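Local coordinates for protein acyl-CoA dehydrogenase (Bacillus anthracis, PDB 3OWA) that probably oxidises acyl-CoA thioesters to their enoyl-CoA products, using a bound flavin-adenine dinucleotide as the electron acceptor, at residues H37-I48 with V96-R107. Sequence-based numbering, arbitrary orientation.
Sequences HKMIAKTTEDFI and VSSALIAEKFSR
Val-96 lays CG1 squarely over the centre of the His-37 ring, 3.6 Å from its centroid, a CH-pi contact almost exactly on the ring normal. Ser-97 OG lies at the ring's edge, beside CD2. Two hydrogen bonds fix the rotation of the imidazole, ND1 to the backbone N of Ser-34 and NE2 to the carboxylate of Asp-94, which also takes the N-H of Ser-97. Leu-100 CD1 packs against His-37 CB (3.5 Å). The two helices run roughly parallel, at 28° and 8.8 Å between axes, within the all-helical N-terminal domain of the acyl-CoA dehydrogenase fold; helix 305-336 packs against Val-96 and Leu-100. Midway, Thr-44 OG1 turns back to bond Ile-40 O (2.9 Å), reaching it from the face opposite Thr-44 N. This leaves CG2, anti to the backbone N, directed at Lys-104 CB and Phe-105 CD2. Bent at chi2 (-61°), Lys-104 lies along Ala-41, its CG 3.5 Å from Ala-41 O. A second CH-pi contact follows: Ile-48 CD1 sits over the Phe-105 ring, 3.5 Å from its centroid, while Phe-47 CE1 meets CZ of that ring obliquely. At the more exposed margin, one water links Glu-45 OE1 to Arg-107 NH1; Lys-104 NZ, 4.0 Å from the same OE1, stays beyond salt-bridge range.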
loop_
_atom_site.group_PDB
_atom_site.type_symbol
_atom_site.label_atom_id
_atom_site.label_comp_id
_atom_site.label_asym_id
_atom_site.label_seq_id
_atom_site.Cartn_x
_atom_site.Cartn_y
_atom_site.Cartn_z
ATOM N N HIS A 37 -2.108 -19.700 28.795
ATOM C CA HIS A 37 -2.199 -18.843 27.615
ATOM C C HIS A 37 -1.649 -19.572 26.410
ATOM O O HIS A 37 -2.262 -19.583 25.337
ATOM C CB HIS A 37 -1.436 -17.534 27.834
ATOM C CG HIS A 37 -1.978 -16.687 28.950
ATOM N ND1 HIS A 37 -1.167 -15.932 29.776
ATOM C CD2 HIS A 37 -3.250 -16.464 29.363
ATOM C CE1 HIS A 37 -1.918 -15.285 30.650
ATOM N NE2 HIS A 37 -3.185 -15.586 30.418
ATOM N N LYS A 38 -0.493 -20.207 26.600
ATOM C CA LYS A 38 0.190 -20.910 25.527
ATOM C C LYS A 38 -0.601 -22.117 25.045
ATOM O O LYS A 38 -0.631 -22.409 23.840
ATOM C CB LYS A 38 1.568 -21.347 25.983
ATOM C CG LYS A 38 2.529 -20.219 26.085
ATOM C CD LYS A 38 3.827 -20.719 26.680
ATOM C CE LYS A 38 4.812 -19.570 26.848
ATOM N NZ LYS A 38 6.096 -20.112 27.418
HETATM N N MSE A 39 -1.243 -22.812 25.977
HETATM C CA MSE A 39 -2.074 -23.943 25.604
HETATM C C MSE A 39 -3.303 -23.518 24.811
HETATM O O MSE A 39 -3.664 -24.174 23.834
HETATM C CB MSE A 39 -2.533 -24.726 26.805
HETATM C CG MSE A 39 -2.985 -26.133 26.442
HETATM SE SE MSE A 39 -3.432 -27.106 28.051
HETATM C CE MSE A 39 -1.774 -26.808 29.009
ATOM N N ILE A 40 -3.958 -22.448 25.248
ATOM C CA ILE A 40 -5.154 -22.019 24.567
ATOM C C ILE A 40 -4.746 -21.576 23.159
ATOM O O ILE A 40 -5.454 -21.837 22.188
ATOM C CB ILE A 40 -5.930 -20.961 25.389
ATOM C CG1 ILE A 40 -7.429 -21.306 25.433
ATOM C CG2 ILE A 40 -5.697 -19.533 24.883
ATOM C CD1 ILE A 40 -8.095 -21.388 24.124
ATOM N N ALA A 41 -3.576 -20.956 23.044
ATOM C CA ALA A 41 -3.074 -20.523 21.730
ATOM C C ALA A 41 -2.850 -21.738 20.819
ATOM O O ALA A 41 -3.206 -21.700 19.648
ATOM C CB ALA A 41 -1.798 -19.709 21.861
ATOM N N LYS A 42 -2.253 -22.802 21.364
ATOM C CA LYS A 42 -2.050 -24.039 20.612
ATOM C C LYS A 42 -3.371 -24.778 20.220
ATOM O O LYS A 42 -3.479 -25.334 19.130
ATOM C CB LYS A 42 -1.104 -24.975 21.383
ATOM C CG LYS A 42 -1.125 -26.381 20.838
ATOM C CD LYS A 42 -0.218 -27.297 21.574
ATOM C CE LYS A 42 -0.046 -28.584 20.802
ATOM N NZ LYS A 42 -1.314 -29.291 20.644
ATOM N N THR A 43 -4.342 -24.792 21.123
ATOM C CA THR A 43 -5.669 -25.361 20.874
ATOM C C THR A 43 -6.354 -24.652 19.722
ATOM O O THR A 43 -6.879 -25.298 18.815
ATOM C CB THR A 43 -6.549 -25.267 22.148
ATOM O OG1 THR A 43 -6.082 -26.229 23.086
ATOM C CG2 THR A 43 -8.056 -25.557 21.858
ATOM N N THR A 44 -6.307 -23.328 19.748
ATOM C CA THR A 44 -6.904 -22.544 18.684
ATOM C C THR A 44 -6.196 -22.813 17.367
ATOM O O THR A 44 -6.838 -23.133 16.375
ATOM C CB THR A 44 -6.864 -21.033 18.984
ATOM O OG1 THR A 44 -7.425 -20.828 20.273
ATOM C CG2 THR A 44 -7.692 -20.264 17.952
ATOM N N GLU A 45 -4.865 -22.688 17.372
ATOM C CA GLU A 45 -4.053 -22.944 16.189
ATOM C C GLU A 45 -4.333 -24.309 15.548
ATOM O O GLU A 45 -4.494 -24.391 14.331
ATOM C CB GLU A 45 -2.552 -22.844 16.533
ATOM C CG GLU A 45 -1.667 -23.054 15.330
ATOM C CD GLU A 45 -0.276 -22.480 15.538
ATOM O OE1 GLU A 45 0.104 -21.587 14.761
ATOM O OE2 GLU A 45 0.409 -22.919 16.494
ATOM N N ASP A 46 -4.397 -25.358 16.357
ATOM C CA ASP A 46 -4.701 -26.700 15.861
ATOM C C ASP A 46 -6.096 -26.776 15.239
ATOM O O ASP A 46 -6.272 -27.366 14.166
ATOM C CB ASP A 46 -4.633 -27.702 16.997
ATOM C CG ASP A 46 -3.195 -27.956 17.484
ATOM O OD1 ASP A 46 -2.227 -27.613 16.759
ATOM O OD2 ASP A 46 -3.047 -28.521 18.586
ATOM N N PHE A 47 -7.084 -26.205 15.919
ATOM C CA PHE A 47 -8.421 -26.086 15.338
ATOM C C PHE A 47 -8.357 -25.436 13.942
ATOM O O PHE A 47 -8.809 -26.030 12.974
ATOM C CB PHE A 47 -9.391 -25.309 16.245
ATOM C CG PHE A 47 -10.715 -25.013 15.581
ATOM C CD1 PHE A 47 -11.039 -23.727 15.191
ATOM C CD2 PHE A 47 -11.616 -26.042 15.303
ATOM C CE1 PHE A 47 -12.267 -23.455 14.551
ATOM C CE2 PHE A 47 -12.857 -25.776 14.670
ATOM C CZ PHE A 47 -13.161 -24.492 14.299
ATOM N N ILE A 48 -7.769 -24.244 13.850
ATOM C CA ILE A 48 -7.689 -23.495 12.587
ATOM C C ILE A 48 -6.952 -24.291 11.474
ATOM O O ILE A 48 -7.478 -24.480 10.363
ATOM C CB ILE A 48 -7.118 -22.045 12.782
ATOM C CG1 ILE A 48 -8.248 -21.067 13.121
ATOM C CG2 ILE A 48 -6.602 -21.505 11.457
ATOM C CD1 ILE A 48 -8.764 -21.159 14.487
ATOM N N VAL A 96 -6.109 -11.879 28.059
ATOM C CA VAL A 96 -4.944 -12.357 27.336
ATOM C C VAL A 96 -5.293 -13.579 26.511
ATOM O O VAL A 96 -4.940 -13.654 25.347
ATOM C CB VAL A 96 -3.740 -12.635 28.270
ATOM C CG1 VAL A 96 -2.589 -13.231 27.473
ATOM C CG2 VAL A 96 -3.276 -11.341 28.938
ATOM N N SER A 97 -6.025 -14.515 27.117
ATOM C CA SER A 97 -6.520 -15.700 26.442
ATOM C C SER A 97 -7.385 -15.370 25.225
ATOM O O SER A 97 -7.180 -15.911 24.151
ATOM C CB SER A 97 -7.312 -16.578 27.433
ATOM O OG SER A 97 -6.463 -17.046 28.464
ATOM N N SER A 98 -8.356 -14.487 25.374
ATOM C CA SER A 98 -9.185 -14.163 24.204
ATOM C C SER A 98 -8.453 -13.308 23.142
ATOM O O SER A 98 -8.829 -13.329 21.972
ATOM C CB SER A 98 -10.537 -13.571 24.622
ATOM O OG SER A 98 -10.382 -12.347 25.291
ATOM N N ALA A 99 -7.378 -12.615 23.524
ATOM C CA ALA A 99 -6.514 -11.953 22.539
ATOM C C ALA A 99 -5.760 -13.022 21.753
ATOM O O ALA A 99 -5.651 -12.952 20.547
ATOM C CB ALA A 99 -5.535 -10.965 23.203
ATOM N N LEU A 100 -5.241 -14.017 22.448
ATOM C CA LEU A 100 -4.507 -15.083 21.791
ATOM C C LEU A 100 -5.410 -15.871 20.853
ATOM O O LEU A 100 -4.964 -16.308 19.783
ATOM C CB LEU A 100 -3.874 -15.997 22.832
ATOM C CG LEU A 100 -2.531 -15.467 23.335
ATOM C CD1 LEU A 100 -2.024 -16.230 24.588
ATOM C CD2 LEU A 100 -1.495 -15.527 22.212
ATOM N N ILE A 101 -6.681 -16.049 21.240
ATOM C CA ILE A 101 -7.604 -16.717 20.350
ATOM C C ILE A 101 -7.780 -15.912 19.033
ATOM O O ILE A 101 -7.700 -16.473 17.925
ATOM C CB ILE A 101 -8.975 -17.001 21.022
ATOM C CG1 ILE A 101 -8.843 -18.103 22.098
ATOM C CG2 ILE A 101 -10.024 -17.418 19.962
ATOM C CD1 ILE A 101 -9.998 -18.079 23.147
ATOM N N ALA A 102 -7.945 -14.594 19.146
ATOM C CA ALA A 102 -8.056 -13.746 17.938
ATOM C C ALA A 102 -6.784 -13.749 17.090
ATOM O O ALA A 102 -6.844 -13.800 15.848
ATOM C CB ALA A 102 -8.455 -12.310 18.304
ATOM N N GLU A 103 -5.632 -13.743 17.756
ATOM C CA GLU A 103 -4.376 -13.763 17.057
ATOM C C GLU A 103 -4.274 -15.020 16.193
ATOM O O GLU A 103 -3.876 -14.943 15.030
ATOM C CB GLU A 103 -3.160 -13.654 18.021
ATOM C CG GLU A 103 -1.869 -13.320 17.260
ATOM C CD GLU A 103 -0.584 -13.505 18.063
ATOM O OE1 GLU A 103 0.385 -14.033 17.470
ATOM O OE2 GLU A 103 -0.525 -13.113 19.261
ATOM N N LYS A 104 -4.615 -16.162 16.749
ATOM C CA LYS A 104 -4.533 -17.422 16.008
ATOM C C LYS A 104 -5.630 -17.569 14.952
ATOM O O LYS A 104 -5.372 -18.163 13.873
ATOM C CB LYS A 104 -4.565 -18.601 16.968
ATOM C CG LYS A 104 -3.403 -18.587 17.972
ATOM C CD LYS A 104 -2.102 -18.670 17.215
ATOM C CE LYS A 104 -0.917 -18.894 18.108
ATOM N NZ LYS A 104 0.293 -18.512 17.320
ATOM N N PHE A 105 -6.823 -17.017 15.221
ATOM C CA PHE A 105 -7.887 -17.006 14.187
ATOM C C PHE A 105 -7.507 -16.276 12.891
ATOM O O PHE A 105 -7.997 -16.608 11.788
ATOM C CB PHE A 105 -9.239 -16.485 14.746
ATOM C CG PHE A 105 -10.208 -17.577 15.058
ATOM C CD1 PHE A 105 -11.164 -17.961 14.130
ATOM C CD2 PHE A 105 -10.158 -18.243 16.290
ATOM C CE1 PHE A 105 -12.053 -19.029 14.435
ATOM C CE2 PHE A 105 -11.033 -19.304 16.572
ATOM C CZ PHE A 105 -11.978 -19.680 15.643
ATOM N N SER A 106 -6.664 -15.243 13.003
ATOM C CA SER A 106 -6.185 -14.513 11.798
ATOM C C SER A 106 -5.609 -15.409 10.676
ATOM O O SER A 106 -5.676 -15.070 9.499
ATOM C CB SER A 106 -5.193 -13.424 12.185
ATOM O OG SER A 106 -3.978 -14.061 12.536
ATOM N N ARG A 107 -5.099 -16.583 11.031
ATOM C CA ARG A 107 -4.623 -17.539 10.032
ATOM C C ARG A 107 -5.725 -17.894 8.998
ATOM O O ARG A 107 -5.420 -18.212 7.838
ATOM C CB ARG A 107 -4.040 -18.775 10.756
ATOM C CG ARG A 107 -3.560 -19.902 9.860
ATOM C CD ARG A 107 -2.069 -19.755 9.471
ATOM N NE ARG A 107 -1.670 -20.905 8.653
ATOM C CZ ARG A 107 -0.968 -21.936 9.103
ATOM N NH1 ARG A 107 -0.524 -21.941 10.356
ATOM N NH2 ARG A 107 -0.687 -22.956 8.296
HETATM O O HOH W 1 -1.123 -20.055 12.657
#